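Local coordinates for protein paenibacillus xanthan lyase (Paenibacillus, PDB 6F2P) that probably cleaves the polysaccharide xanthan by beta-elimination, as a calcium-containing lyase of polysaccharide lyase family 8, at residues A[111-116]-A[129-134]; A[536-541]-A[598-603]; A[548-553]-A[559-564]; A[699-704]-A[808-813]; A[873-878]-A[896-901]. All coordinates share one frame; numbering follows the deposited sequence.

How the contacts relate
From the N terminus, contact 1 closes a short loop of twelve residues in the alpha-helical domain, joining the chain after helix 95-111 to helix 123-141. Contact 2 follows in the super-sandwich domain and closes a loop of 56 residues between 536-541 and 598-603, on strands 539-543 and 595-607. Contact 3, a beta hairpin, falls wholly within that span, and the two touch: M600 packs on L550, and L602 on I548 and Y561. Contact 4 then bridges 103 residues to join two successive beta-sandwiches. Contact 5, last in series, packs the two sheets of the second sandwich together. Strands 806-813 and 871-882 are neighbours there, tying contacts 4 and 5 through an E808-R876 salt bridge.

Contact 1: A[111-116]-A[129-134]; sequences NQFYNG and GGPMAL
L134 N donates to G130 O over 2.7 Å, a helical bond that holds L134 one turn beyond G130 and presents its side chain to F113. The setting is the helical domain of polysaccharide lyase family 8, an alpha/alpha toroid, in which F113, just beyond the end of helix 95-111, plugs against helix 123-141. Across the contact the meeting is purely apolar. F113 CG stands anti to the backbone N (chi1 -167°), which extends the ring from the loop toward the helix. The CD2-CE2 bond of the ring then meets the leucine obliquely, with F113 CE2 3.6 Å from L134 CD2 and F113 CD2 3.7 Å from the same methyl. The far end of the ring reaches the proline, and here the two side chains cross at about a right angle. P131 lacks an amide proton, so it gives no bond to the preceding turn, and the helix kinks at this point. Y74 packs edge-to-face with F113, while A156 of helix 147-160 and I70 of helix 68-85 also touch it, so helices 68-85, 123-141 and 147-160 all contribute to its packing. Were F113 an alanine, a gap would probably open between L134 and P131, and Y74 would be left without its aromatic mate. At the proline the nearest approach is F113 CZ to P131 CG, 4.0 Å.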
# COMPACT_ATOMS: atom_id res chain seq x y z
N ASN A 111 29.81 2.61 43.83
CA ASN A 111 28.76 1.80 44.43
C ASN A 111 27.81 1.11 43.46
O ASN A 111 27.36 -0.02 43.71
CB ASN A 111 27.96 2.66 45.41
CG ASN A 111 28.79 3.10 46.60
OD1 ASN A 111 29.15 4.27 46.73
ND2 ASN A 111 29.11 2.15 47.47
N GLN A 112 27.51 1.77 42.35
CA GLN A 112 26.48 1.30 41.44
C GLN A 112 26.93 1.13 39.99
O GLN A 112 26.74 0.07 39.41
CB GLN A 112 25.27 2.23 41.52
CG GLN A 112 24.42 1.98 42.75
CD GLN A 112 23.96 0.55 42.82
OE1 GLN A 112 24.19 -0.14 43.81
NE2 GLN A 112 23.30 0.08 41.75
N PHE A 113 27.51 2.19 39.42
CA PHE A 113 27.80 2.23 37.99
C PHE A 113 29.28 2.44 37.71
O PHE A 113 29.79 3.57 37.77
CB PHE A 113 27.00 3.34 37.30
CG PHE A 113 27.01 3.24 35.81
CD1 PHE A 113 26.09 2.43 35.15
CD2 PHE A 113 27.93 3.95 35.06
CE1 PHE A 113 26.10 2.33 33.77
CE2 PHE A 113 27.94 3.86 33.68
CZ PHE A 113 27.02 3.05 33.03
N TYR A 114 29.95 1.35 37.36
CA TYR A 114 31.40 1.36 37.19
C TYR A 114 31.85 0.15 36.39
O TYR A 114 31.14 -0.85 36.29
CB TYR A 114 32.09 1.36 38.56
CG TYR A 114 31.71 0.19 39.44
CD1 TYR A 114 32.38 -1.03 39.35
CD2 TYR A 114 30.67 0.29 40.36
CE1 TYR A 114 32.03 -2.11 40.15
CE2 TYR A 114 30.31 -0.78 41.17
CZ TYR A 114 30.99 -1.98 41.07
OH TYR A 114 30.63 -3.04 41.87
N ASN A 115 33.06 0.25 35.86
CA ASN A 115 33.63 -0.86 35.12
C ASN A 115 33.74 -2.12 35.97
O ASN A 115 34.57 -2.21 36.88
CB ASN A 115 35.00 -0.46 34.57
CG ASN A 115 35.69 -1.60 33.85
OD1 ASN A 115 35.04 -2.56 33.40
ND2 ASN A 115 37.01 -1.50 33.72
N GLY A 116 32.88 -3.09 35.69
CA GLY A 116 32.89 -4.37 36.38
C GLY A 116 31.67 -4.58 37.25
O GLY A 116 31.50 -5.65 37.86
N GLY A 129 20.27 3.97 28.98
CA GLY A 129 19.70 5.04 29.78
C GLY A 129 20.73 5.74 30.65
O GLY A 129 20.81 6.98 30.68
N GLY A 130 21.50 4.94 31.36
CA GLY A 130 22.55 5.44 32.22
C GLY A 130 23.69 6.12 31.48
O GLY A 130 23.98 7.30 31.76
N PRO A 131 24.35 5.40 30.56
CA PRO A 131 25.46 5.98 29.80
C PRO A 131 25.05 7.28 29.08
O PRO A 131 25.82 8.24 29.05
CB PRO A 131 25.79 4.89 28.78
CG PRO A 131 25.41 3.62 29.46
CD PRO A 131 24.16 3.97 30.24
N MET A 132 23.84 7.30 28.55
CA MET A 132 23.34 8.46 27.83
C MET A 132 23.32 9.68 28.73
O MET A 132 23.73 10.77 28.32
CB MET A 132 21.92 8.19 27.33
CG MET A 132 21.48 9.05 26.17
SD MET A 132 21.25 8.04 24.70
CE MET A 132 20.56 9.27 23.60
N ALA A 133 22.84 9.50 29.95
CA ALA A 133 22.73 10.61 30.89
C ALA A 133 24.10 10.93 31.49
O ALA A 133 24.43 12.09 31.72
CB ALA A 133 21.71 10.28 31.97
N LEU A 134 24.89 9.89 31.73
CA LEU A 134 26.25 10.07 32.21
C LEU A 134 27.10 10.82 31.17
O LEU A 134 27.86 11.72 31.53
CB LEU A 134 26.88 8.73 32.59
CG LEU A 134 28.29 8.75 33.19
CD1 LEU A 134 28.42 9.81 34.25
CD2 LEU A 134 28.66 7.38 33.75

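Contact 2: A[536-541]-A[598-603]; sequences LGWSET and NFMTLW
W538 and M600 form a Met-aromatic contact in the super-sandwich domain, between strand 595-607 and the residue leading into strand 539-543, two strands of one antiparallel sheet separated by strand 566-578. M600 SD lies 4.1 Å from W538 CZ3 and 5.3 Å from the centroid of the six-membered ring, which it approaches obliquely. Bends at chi2 (60°) and chi3 (66°) fold the methionine back and bring its sulfur, with the methyl close beside it, against the indole. The second touch pairs L536 with N598, whose side chains cross at about a right angle: L536 CD2 is 3.7 Å from N598 OD1, a van der Waals contact.

One shell out, hydrogen bonds and charges fix these groups. N598 ND2 is held by N518 O, which sets the rotation of the amide that L536 covers. G537 and W538 both face R573 of the intervening strand, a G1 beta bulge at the start of the edge strand, and K532 and P533 touch the indole. E540 OE2 forms a salt bridge with K532, which probably helps position the other carboxylate oxygen for the indole N-H. That last bond is weak: W538 NE1 to E540 OE1 measures 3.0 Å, with an N-H...O angle of 149°.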
# COMPACT_ATOMS: atom_id res chain seq x y z
N LEU A 536 -26.33 19.86 26.11
CA LEU A 536 -25.74 18.56 26.42
C LEU A 536 -26.82 17.59 26.86
O LEU A 536 -27.73 17.96 27.59
CB LEU A 536 -24.69 18.70 27.51
CG LEU A 536 -23.53 19.61 27.12
CD1 LEU A 536 -22.70 19.94 28.34
CD2 LEU A 536 -22.68 18.91 26.09
N GLY A 537 -26.72 16.35 26.41
CA GLY A 537 -27.73 15.34 26.69
C GLY A 537 -28.56 15.04 25.46
O GLY A 537 -29.19 13.98 25.38
N TRP A 538 -28.55 15.97 24.50
CA TRP A 538 -29.30 15.83 23.25
C TRP A 538 -29.02 14.52 22.52
O TRP A 538 -27.86 14.12 22.35
CB TRP A 538 -29.02 16.98 22.30
CG TRP A 538 -29.72 16.83 20.99
CD1 TRP A 538 -31.01 17.18 20.70
CD2 TRP A 538 -29.18 16.29 19.78
NE1 TRP A 538 -31.30 16.89 19.39
CE2 TRP A 538 -30.19 16.34 18.80
CE3 TRP A 538 -27.92 15.78 19.43
CZ2 TRP A 538 -29.99 15.90 17.50
CZ3 TRP A 538 -27.73 15.33 18.14
CH2 TRP A 538 -28.75 15.40 17.19
N SER A 539 -30.09 13.88 22.06
CA SER A 539 -30.00 12.56 21.46
C SER A 539 -31.25 12.25 20.63
O SER A 539 -32.38 12.33 21.13
CB SER A 539 -29.82 11.50 22.54
OG SER A 539 -29.72 10.21 21.98
N GLU A 540 -31.04 11.90 19.36
CA GLU A 540 -32.12 11.64 18.42
C GLU A 540 -31.72 10.57 17.43
O GLU A 540 -30.54 10.44 17.11
CB GLU A 540 -32.44 12.90 17.61
CG GLU A 540 -33.00 14.08 18.39
CD GLU A 540 -33.42 15.20 17.47
OE1 GLU A 540 -33.86 16.27 17.95
OE2 GLU A 540 -33.31 15.01 16.24
N THR A 541 -32.69 9.81 16.93
CA THR A 541 -32.50 9.04 15.70
C THR A 541 -33.15 9.80 14.56
O THR A 541 -34.36 9.72 14.36
CB THR A 541 -33.11 7.64 15.81
OG1 THR A 541 -32.46 6.91 16.85
CG2 THR A 541 -32.90 6.89 14.53
N ASN A 598 -16.55 17.56 25.67
CA ASN A 598 -17.84 17.47 24.97
C ASN A 598 -17.71 16.95 23.55
O ASN A 598 -16.78 17.32 22.83
CB ASN A 598 -18.53 18.83 24.96
CG ASN A 598 -18.69 19.41 26.36
OD1 ASN A 598 -19.13 18.72 27.28
ND2 ASN A 598 -18.29 20.68 26.52
N PHE A 599 -18.66 16.11 23.14
CA PHE A 599 -18.59 15.47 21.83
C PHE A 599 -19.91 15.47 21.07
O PHE A 599 -20.98 15.33 21.65
CB PHE A 599 -18.11 14.02 21.97
CG PHE A 599 -16.67 13.88 22.37
CD1 PHE A 599 -16.30 13.92 23.71
CD2 PHE A 599 -15.69 13.69 21.41
CE1 PHE A 599 -14.96 13.78 24.08
CE2 PHE A 599 -14.35 13.55 21.77
CZ PHE A 599 -13.99 13.59 23.11
N MET A 600 -19.81 15.63 19.75
CA MET A 600 -20.93 15.42 18.84
C MET A 600 -20.69 14.15 18.05
O MET A 600 -19.76 14.07 17.25
CB MET A 600 -21.08 16.59 17.87
CG MET A 600 -22.09 16.32 16.76
SD MET A 600 -23.75 16.00 17.42
CE MET A 600 -24.12 17.61 18.11
N THR A 601 -21.54 13.15 18.26
CA THR A 601 -21.38 11.86 17.62
C THR A 601 -22.51 11.59 16.63
O THR A 601 -23.68 11.64 16.99
CB THR A 601 -21.36 10.75 18.68
OG1 THR A 601 -20.50 11.14 19.74
CG2 THR A 601 -20.86 9.45 18.09
N LEU A 602 -22.15 11.31 15.37
CA LEU A 602 -23.13 10.98 14.34
C LEU A 602 -22.82 9.59 13.79
O LEU A 602 -21.65 9.29 13.52
CB LEU A 602 -23.09 12.01 13.22
CG LEU A 602 -23.18 13.49 13.60
CD1 LEU A 602 -22.97 14.37 12.38
CD2 LEU A 602 -24.51 13.81 14.25
N TRP A 603 -23.83 8.73 13.64
CA TRP A 603 -23.57 7.40 13.09
C TRP A 603 -24.76 6.70 12.42
O TRP A 603 -25.90 7.15 12.49
CB TRP A 603 -22.94 6.49 14.15
CG TRP A 603 -23.87 6.01 15.25
CD1 TRP A 603 -24.43 4.77 15.36
CD2 TRP A 603 -24.32 6.76 16.39
NE1 TRP A 603 -25.20 4.70 16.49
CE2 TRP A 603 -25.15 5.91 17.14
CE3 TRP A 603 -24.10 8.06 16.85
CZ2 TRP A 603 -25.77 6.32 18.33
CZ3 TRP A 603 -24.72 8.47 18.02
CH2 TRP A 603 -25.54 7.60 18.75

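Contact 3: A[548-553]-A[559-564]; sequences IHLAGS and IGYYFP
I548 and Y561 are joined through both backbones: I548 N to Y561 O and Y561 N to I548 O each measure 2.9 Å. Two residues on, L550 and I559 form the second hydrogen-bonded pair. There L550 N points at I559 O over 3.0 Å, with an almost straight N-H...O angle of 179°, and I559 N returns the bond to L550 O. The tightly packed side chains are those of I548, L550, Y561 and F563, whereas I559 joins across the pair through its backbone. I548 O and L550 CB lie at the edge of the Y561 ring, the latter 4.2 Å from Y561 CE1, and Y561 CD1 is also 3.9 Å from I548 CG2. I548 CG1 stands beside the backbone N (chi1 -67°) and, with the chain extended at chi2 (-175°), I548 CD1 reaches to 3.8 Å from F563 CE1. E513 holds the phenol of Y561 from strand 508-516, outside the hairpin.

The other face is sparser across the pair, since H549 stands opposite G560, which has no side chain; S625 and V628 of helix 625-633 touch the imidazole instead. Beyond L550 the strands separate, and A551 to S553 are partly exposed and pair no further with 559-564. Strands 545-550 and 559-563, their short axes at closest 4.8 Å apart, thus make an antiparallel beta hairpin, embedded in the large sheet of the family 8 super-sandwich.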
# COMPACT_ATOMS: atom_id res chain seq x y z
N ILE A 548 -26.22 17.90 7.02
CA ILE A 548 -25.99 18.31 8.39
C ILE A 548 -24.86 19.33 8.37
O ILE A 548 -23.91 19.19 7.59
CB ILE A 548 -25.57 17.10 9.26
CG1 ILE A 548 -26.72 16.11 9.42
CG2 ILE A 548 -25.11 17.55 10.65
CD1 ILE A 548 -26.40 14.96 10.35
N HIS A 549 -24.95 20.36 9.21
CA HIS A 549 -23.85 21.29 9.38
C HIS A 549 -23.52 21.43 10.86
O HIS A 549 -24.39 21.74 11.67
CB HIS A 549 -24.19 22.65 8.77
CG HIS A 549 -23.10 23.66 8.92
ND1 HIS A 549 -22.89 24.37 10.08
CD2 HIS A 549 -22.15 24.09 8.05
CE1 HIS A 549 -21.86 25.18 9.93
NE2 HIS A 549 -21.39 25.03 8.70
N LEU A 550 -22.26 21.18 11.20
CA LEU A 550 -21.77 21.32 12.56
C LEU A 550 -20.76 22.45 12.59
O LEU A 550 -19.73 22.37 11.92
CB LEU A 550 -21.12 20.03 13.04
CG LEU A 550 -20.39 20.20 14.39
CD1 LEU A 550 -21.37 20.66 15.44
CD2 LEU A 550 -19.68 18.92 14.83
N ALA A 551 -21.03 23.49 13.37
CA ALA A 551 -20.18 24.67 13.37
C ALA A 551 -18.89 24.42 14.15
O ALA A 551 -18.90 23.77 15.19
CB ALA A 551 -20.92 25.88 13.92
N GLY A 552 -17.78 24.93 13.63
CA GLY A 552 -16.49 24.69 14.25
C GLY A 552 -16.22 25.62 15.40
O GLY A 552 -16.68 26.76 15.40
N SER A 553 -15.44 25.15 16.38
CA SER A 553 -15.14 25.94 17.57
C SER A 553 -14.29 27.17 17.25
O SER A 553 -14.14 28.07 18.06
CB SER A 553 -14.42 25.08 18.62
OG SER A 553 -15.16 23.91 18.91
N ILE A 559 -17.87 21.67 9.69
CA ILE A 559 -17.91 20.44 8.90
C ILE A 559 -19.32 20.18 8.35
O ILE A 559 -20.31 20.26 9.08
CB ILE A 559 -17.41 19.21 9.68
CG1 ILE A 559 -16.10 19.54 10.41
CG2 ILE A 559 -17.25 18.01 8.74
CD1 ILE A 559 -15.61 18.43 11.30
N GLY A 560 -19.40 19.88 7.05
CA GLY A 560 -20.67 19.55 6.43
C GLY A 560 -20.77 18.06 6.19
O GLY A 560 -19.75 17.39 6.06
N TYR A 561 -21.99 17.53 6.16
CA TYR A 561 -22.20 16.12 5.87
C TYR A 561 -23.39 15.98 4.94
O TYR A 561 -24.50 16.38 5.27
CB TYR A 561 -22.45 15.32 7.15
CG TYR A 561 -21.50 15.61 8.28
CD1 TYR A 561 -21.60 16.79 9.01
CD2 TYR A 561 -20.52 14.69 8.64
CE1 TYR A 561 -20.73 17.06 10.05
CE2 TYR A 561 -19.64 14.96 9.69
CZ TYR A 561 -19.76 16.15 10.38
OH TYR A 561 -18.92 16.46 11.41
N TYR A 562 -23.17 15.41 3.76
CA TYR A 562 -24.25 15.22 2.82
C TYR A 562 -24.54 13.73 2.75
O TYR A 562 -23.62 12.91 2.72
CB TYR A 562 -23.88 15.83 1.47
CG TYR A 562 -24.64 15.29 0.28
CD1 TYR A 562 -26.03 15.34 0.23
CD2 TYR A 562 -23.96 14.74 -0.80
CE1 TYR A 562 -26.72 14.84 -0.85
CE2 TYR A 562 -24.64 14.24 -1.89
CZ TYR A 562 -26.02 14.29 -1.91
OH TYR A 562 -26.69 13.78 -3.00
N PHE A 563 -25.82 13.38 2.77
CA PHE A 563 -26.21 11.98 2.75
C PHE A 563 -27.02 11.63 1.50
O PHE A 563 -28.24 11.81 1.48
CB PHE A 563 -26.95 11.60 4.04
CG PHE A 563 -26.14 11.87 5.27
CD1 PHE A 563 -26.15 13.12 5.88
CD2 PHE A 563 -25.32 10.89 5.80
CE1 PHE A 563 -25.38 13.38 7.01
CE2 PHE A 563 -24.55 11.14 6.93
CZ PHE A 563 -24.58 12.39 7.53
N PRO A 564 -26.34 11.14 0.46
CA PRO A 564 -26.96 10.81 -0.82
C PRO A 564 -28.14 9.85 -0.65
O PRO A 564 -27.98 8.73 -0.12
CB PRO A 564 -25.83 10.13 -1.59
CG PRO A 564 -24.58 10.69 -0.99
CD PRO A 564 -24.88 10.92 0.46

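Contact 4: A[699-704]-A[808-813]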
# COMPACT_ATOMS: atom_id res chain seq x y z
N SER A 699 -0.78 -8.91 -3.91
CA SER A 699 -0.48 -10.34 -4.02
C SER A 699 -0.88 -10.93 -5.38
O SER A 699 -0.89 -12.14 -5.56
CB SER A 699 -1.10 -11.12 -2.86
OG SER A 699 -2.51 -11.02 -2.86
N ASN A 700 -1.20 -10.05 -6.31
CA ASN A 700 -1.36 -10.42 -7.71
C ASN A 700 0.03 -10.45 -8.34
O ASN A 700 0.71 -9.42 -8.42
CB ASN A 700 -2.23 -9.37 -8.41
CG ASN A 700 -2.60 -9.76 -9.83
OD1 ASN A 700 -2.00 -10.64 -10.44
ND2 ASN A 700 -3.60 -9.08 -10.38
N VAL A 701 0.47 -11.63 -8.77
CA VAL A 701 1.80 -11.77 -9.38
C VAL A 701 1.72 -11.77 -10.90
O VAL A 701 2.73 -11.96 -11.58
CB VAL A 701 2.50 -13.06 -8.94
CG1 VAL A 701 2.63 -13.12 -7.43
CG2 VAL A 701 1.74 -14.25 -9.46
N GLY A 702 0.52 -11.58 -11.43
CA GLY A 702 0.31 -11.59 -12.86
C GLY A 702 -0.08 -10.22 -13.38
O GLY A 702 0.61 -9.23 -13.11
N THR A 703 -1.19 -10.16 -14.10
CA THR A 703 -1.61 -8.93 -14.75
C THR A 703 -2.98 -8.44 -14.30
O THR A 703 -3.75 -9.17 -13.66
CB THR A 703 -1.65 -9.09 -16.30
OG1 THR A 703 -2.45 -10.22 -16.64
CG2 THR A 703 -0.26 -9.30 -16.87
N ILE A 704 -3.28 -7.20 -14.65
CA ILE A 704 -4.63 -6.69 -14.58
C ILE A 704 -4.99 -6.10 -15.93
O ILE A 704 -4.34 -5.17 -16.40
CB ILE A 704 -4.77 -5.58 -13.54
CG1 ILE A 704 -4.51 -6.12 -12.12
CG2 ILE A 704 -6.16 -4.95 -13.64
CD1 ILE A 704 -4.43 -5.03 -11.05
N GLU A 808 2.86 -23.32 -8.51
CA GLU A 808 1.80 -22.71 -9.28
C GLU A 808 2.33 -21.45 -9.95
O GLU A 808 2.84 -20.54 -9.28
CB GLU A 808 0.60 -22.40 -8.38
CG GLU A 808 -0.60 -21.80 -9.08
CD GLU A 808 -1.81 -21.67 -8.16
OE1 GLU A 808 -2.72 -22.52 -8.26
OE2 GLU A 808 -1.84 -20.72 -7.34
N PHE A 809 2.23 -21.40 -11.28
CA PHE A 809 2.76 -20.27 -12.04
C PHE A 809 1.64 -19.36 -12.54
O PHE A 809 0.48 -19.77 -12.60
CB PHE A 809 3.55 -20.77 -13.26
CG PHE A 809 4.65 -21.73 -12.93
CD1 PHE A 809 5.93 -21.26 -12.65
CD2 PHE A 809 4.43 -23.10 -12.94
CE1 PHE A 809 6.97 -22.14 -12.37
CE2 PHE A 809 5.46 -23.98 -12.67
CZ PHE A 809 6.73 -23.50 -12.38
N SER A 810 1.99 -18.14 -12.91
CA SER A 810 1.04 -17.25 -13.55
C SER A 810 1.47 -16.95 -14.98
O SER A 810 2.56 -16.43 -15.21
CB SER A 810 0.87 -15.95 -12.77
OG SER A 810 -0.12 -15.14 -13.38
N LEU A 811 0.62 -17.31 -15.93
CA LEU A 811 0.90 -17.11 -17.34
C LEU A 811 -0.08 -16.11 -17.93
O LEU A 811 -1.28 -16.15 -17.64
CB LEU A 811 0.78 -18.44 -18.10
CG LEU A 811 1.87 -19.51 -17.97
CD1 LEU A 811 2.04 -20.01 -16.53
CD2 LEU A 811 1.55 -20.68 -18.91
N ASP A 812 0.43 -15.20 -18.76
CA ASP A 812 -0.43 -14.25 -19.45
C ASP A 812 -0.93 -14.86 -20.77
O ASP A 812 -0.18 -14.94 -21.75
CB ASP A 812 0.34 -12.95 -19.72
CG ASP A 812 -0.56 -11.84 -20.23
OD1 ASP A 812 -1.77 -12.11 -20.48
OD2 ASP A 812 -0.07 -10.71 -20.39
N VAL A 813 -2.18 -15.29 -20.79
CA VAL A 813 -2.79 -15.82 -22.01
C VAL A 813 -3.42 -14.67 -22.78
O VAL A 813 -4.54 -14.23 -22.48
CB VAL A 813 -3.84 -16.90 -21.69
CG1 VAL A 813 -4.47 -17.45 -22.98
CG2 VAL A 813 -3.21 -18.02 -20.87
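V701 CG2 touches S810 CB at 3.8 Å, while the serine hydroxyl reaches past the valine to the next residue. With S810 OG anti to its own backbone N (chi1 -177°), the oxygen arrives 3.6 Å from G702 CA. A side chain on G702 would point straight at that hydroxyl, so the bare alpha carbon probably lets the loop lie this close to strand 806-813. Further along, T703 and D812 cross at about a right angle, and the touch is between a methyl and a carboxylate oxygen: T703 CG2 to D812 OD2, 3.8 Å.

The loop that carries these groups is shaped by N700. N700 OD1 accepts from G702 N at 2.9 Å, an Asx turn, and N700 ND2 also reaches T703 O at 3.3 Å, from above the carbonyl plane. The 699-704 segment leads into a strand of the family's C-terminal beta-sandwich, and 808-813 belongs to the following sandwich, so the contact lies where the two modules meet.

Polar ends at this junction find partners beyond the two segments. T703 OG1 is hydrogen-bonded to S872 OG, D812 OD1 to Y705 OH, and D812 OD2 makes a salt bridge with K734. Direct contact between the segments, at V701-S810, G702-S810 and T703-D812, is by van der Waals touch, whereas the aspartate, paired with K734, is likely to remain ionised and to link the modules electrostatically.

Contact 5: A[873-878]-A[896-901]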
# COMPACT_ATOMS: atom_id res chain seq x y z
N TYR A 873 -3.64 -16.67 -15.99
CA TYR A 873 -4.17 -17.96 -15.56
C TYR A 873 -3.14 -18.67 -14.70
O TYR A 873 -1.94 -18.56 -14.94
CB TYR A 873 -4.55 -18.83 -16.77
CG TYR A 873 -5.79 -18.34 -17.50
CD1 TYR A 873 -5.71 -17.30 -18.42
CD2 TYR A 873 -7.03 -18.93 -17.27
CE1 TYR A 873 -6.83 -16.85 -19.08
CE2 TYR A 873 -8.15 -18.48 -17.94
CZ TYR A 873 -8.05 -17.45 -18.84
OH TYR A 873 -9.17 -17.00 -19.50
N LEU A 874 -3.61 -19.40 -13.69
CA LEU A 874 -2.69 -20.11 -12.82
C LEU A 874 -2.50 -21.56 -13.27
O LEU A 874 -3.43 -22.37 -13.21
CB LEU A 874 -3.18 -20.05 -11.37
CG LEU A 874 -3.53 -18.67 -10.82
CD1 LEU A 874 -4.29 -18.82 -9.50
CD2 LEU A 874 -2.28 -17.82 -10.64
N PHE A 875 -1.29 -21.86 -13.72
CA PHE A 875 -0.92 -23.20 -14.13
C PHE A 875 -0.20 -23.88 -12.96
O PHE A 875 0.92 -23.50 -12.62
CB PHE A 875 0.04 -23.16 -15.33
CG PHE A 875 -0.62 -22.80 -16.64
CD1 PHE A 875 -1.29 -21.60 -16.80
CD2 PHE A 875 -0.51 -23.65 -17.73
CE1 PHE A 875 -1.86 -21.27 -18.01
CE2 PHE A 875 -1.08 -23.33 -18.94
CZ PHE A 875 -1.76 -22.14 -19.08
N ARG A 876 -0.84 -24.87 -12.36
CA ARG A 876 -0.26 -25.58 -11.23
C ARG A 876 0.18 -27.00 -11.60
O ARG A 876 -0.57 -27.76 -12.22
CB ARG A 876 -1.25 -25.64 -10.06
CG ARG A 876 -0.84 -26.60 -8.96
CD ARG A 876 -1.84 -26.59 -7.82
NE ARG A 876 -2.08 -25.25 -7.31
CZ ARG A 876 -2.55 -24.98 -6.09
NH1 ARG A 876 -2.83 -25.97 -5.25
NH2 ARG A 876 -2.74 -23.73 -5.71
N LEU A 877 1.41 -27.34 -11.22
CA LEU A 877 1.92 -28.70 -11.42
C LEU A 877 2.11 -29.39 -10.07
O LEU A 877 2.96 -29.00 -9.27
CB LEU A 877 3.22 -28.69 -12.22
CG LEU A 877 3.15 -28.44 -13.73
CD1 LEU A 877 4.55 -28.28 -14.28
CD2 LEU A 877 2.43 -29.57 -14.46
N LYS A 878 1.30 -30.43 -9.84
CA LYS A 878 1.24 -31.09 -8.55
C LYS A 878 1.85 -32.48 -8.60
O LYS A 878 1.49 -33.30 -9.45
CB LYS A 878 -0.21 -31.19 -8.09
CG LYS A 878 -0.38 -31.91 -6.76
CD LYS A 878 -1.85 -32.09 -6.39
CE LYS A 878 -2.56 -33.02 -7.36
NZ LYS A 878 -3.98 -33.26 -6.96
N PHE A 896 6.32 -23.98 -21.07
CA PHE A 896 4.98 -24.36 -21.50
C PHE A 896 4.78 -23.82 -22.91
O PHE A 896 5.39 -22.82 -23.29
CB PHE A 896 3.91 -23.75 -20.60
CG PHE A 896 3.86 -24.33 -19.21
CD1 PHE A 896 3.30 -25.58 -18.99
CD2 PHE A 896 4.34 -23.62 -18.12
CE1 PHE A 896 3.24 -26.11 -17.72
CE2 PHE A 896 4.28 -24.15 -16.84
CZ PHE A 896 3.73 -25.40 -16.65
N SER A 897 3.94 -24.49 -23.68
CA SER A 897 3.46 -23.96 -24.94
C SER A 897 1.95 -24.12 -24.95
O SER A 897 1.44 -25.12 -24.47
CB SER A 897 4.06 -24.72 -26.12
OG SER A 897 5.45 -24.49 -26.24
N LEU A 898 1.24 -23.14 -25.49
CA LEU A 898 -0.19 -23.29 -25.74
C LEU A 898 -0.39 -23.34 -27.24
O LEU A 898 -0.08 -22.38 -27.95
CB LEU A 898 -0.99 -22.13 -25.16
CG LEU A 898 -0.68 -21.70 -23.73
CD1 LEU A 898 -1.66 -20.63 -23.29
CD2 LEU A 898 -0.69 -22.88 -22.78
N VAL A 899 -0.89 -24.48 -27.72
CA VAL A 899 -1.07 -24.72 -29.14
C VAL A 899 -2.56 -24.66 -29.47
O VAL A 899 -3.38 -25.14 -28.69
CB VAL A 899 -0.54 -26.11 -29.52
CG1 VAL A 899 -0.64 -26.33 -31.02
CG2 VAL A 899 0.89 -26.26 -29.03
N SER A 900 -2.92 -24.07 -30.61
CA SER A 900 -4.33 -23.97 -30.98
C SER A 900 -4.90 -25.34 -31.35
O SER A 900 -4.16 -26.27 -31.65
CB SER A 900 -4.53 -22.98 -32.13
OG SER A 900 -3.70 -23.30 -33.23
N THR A 901 -6.22 -25.45 -31.29
CA THR A 901 -6.88 -26.72 -31.58
C THR A 901 -7.93 -26.51 -32.66
O THR A 901 -8.22 -25.37 -33.03
CB THR A 901 -7.54 -27.33 -30.32
OG1 THR A 901 -8.67 -26.53 -29.94
CG2 THR A 901 -6.55 -27.39 -29.15
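The core between the two sheets of a calcium-bound beta-sandwich is built here from F875 and L877 of one sheet and F896 and L898 of the other. F875 turns its edge toward the face of F896, an edge-to-face pair with centroids 5.5 Å apart and ring planes inclined at 52°. The atom over that face is F875 CD2, which lies 4.5 Å from F896 CD1. Next along the ring, L898 CD2 sits 3.9 Å from both F875 CE2 and F875 CZ, and the two side chains come from opposite directions. L877 and F896 also come from opposite directions, L877 CD1 meeting F896 CZ obliquely at 3.8 Å. F896 CG lies anti to the carbonyl carbon (chi1 -70°), which carries the ring toward L877.

The strands themselves do not pair: their short axes approach no closer than 11.5 Å and run at 123° to one another, which is the geometry of facing sheets packed through alternate side chains. Residues F875 and L877 point inward from strand 871-882, while R876 between them turns away and forms a salt bridge with E808. L811, from the neighbouring strand 806-813, and V821 add to the packing round F875, and L773 touches F896. In strand 891-900, D894, two residues before F896, is a ligand of a calcium ion, and the side chain of F896 lies about 10 Å from a bound calcium ion.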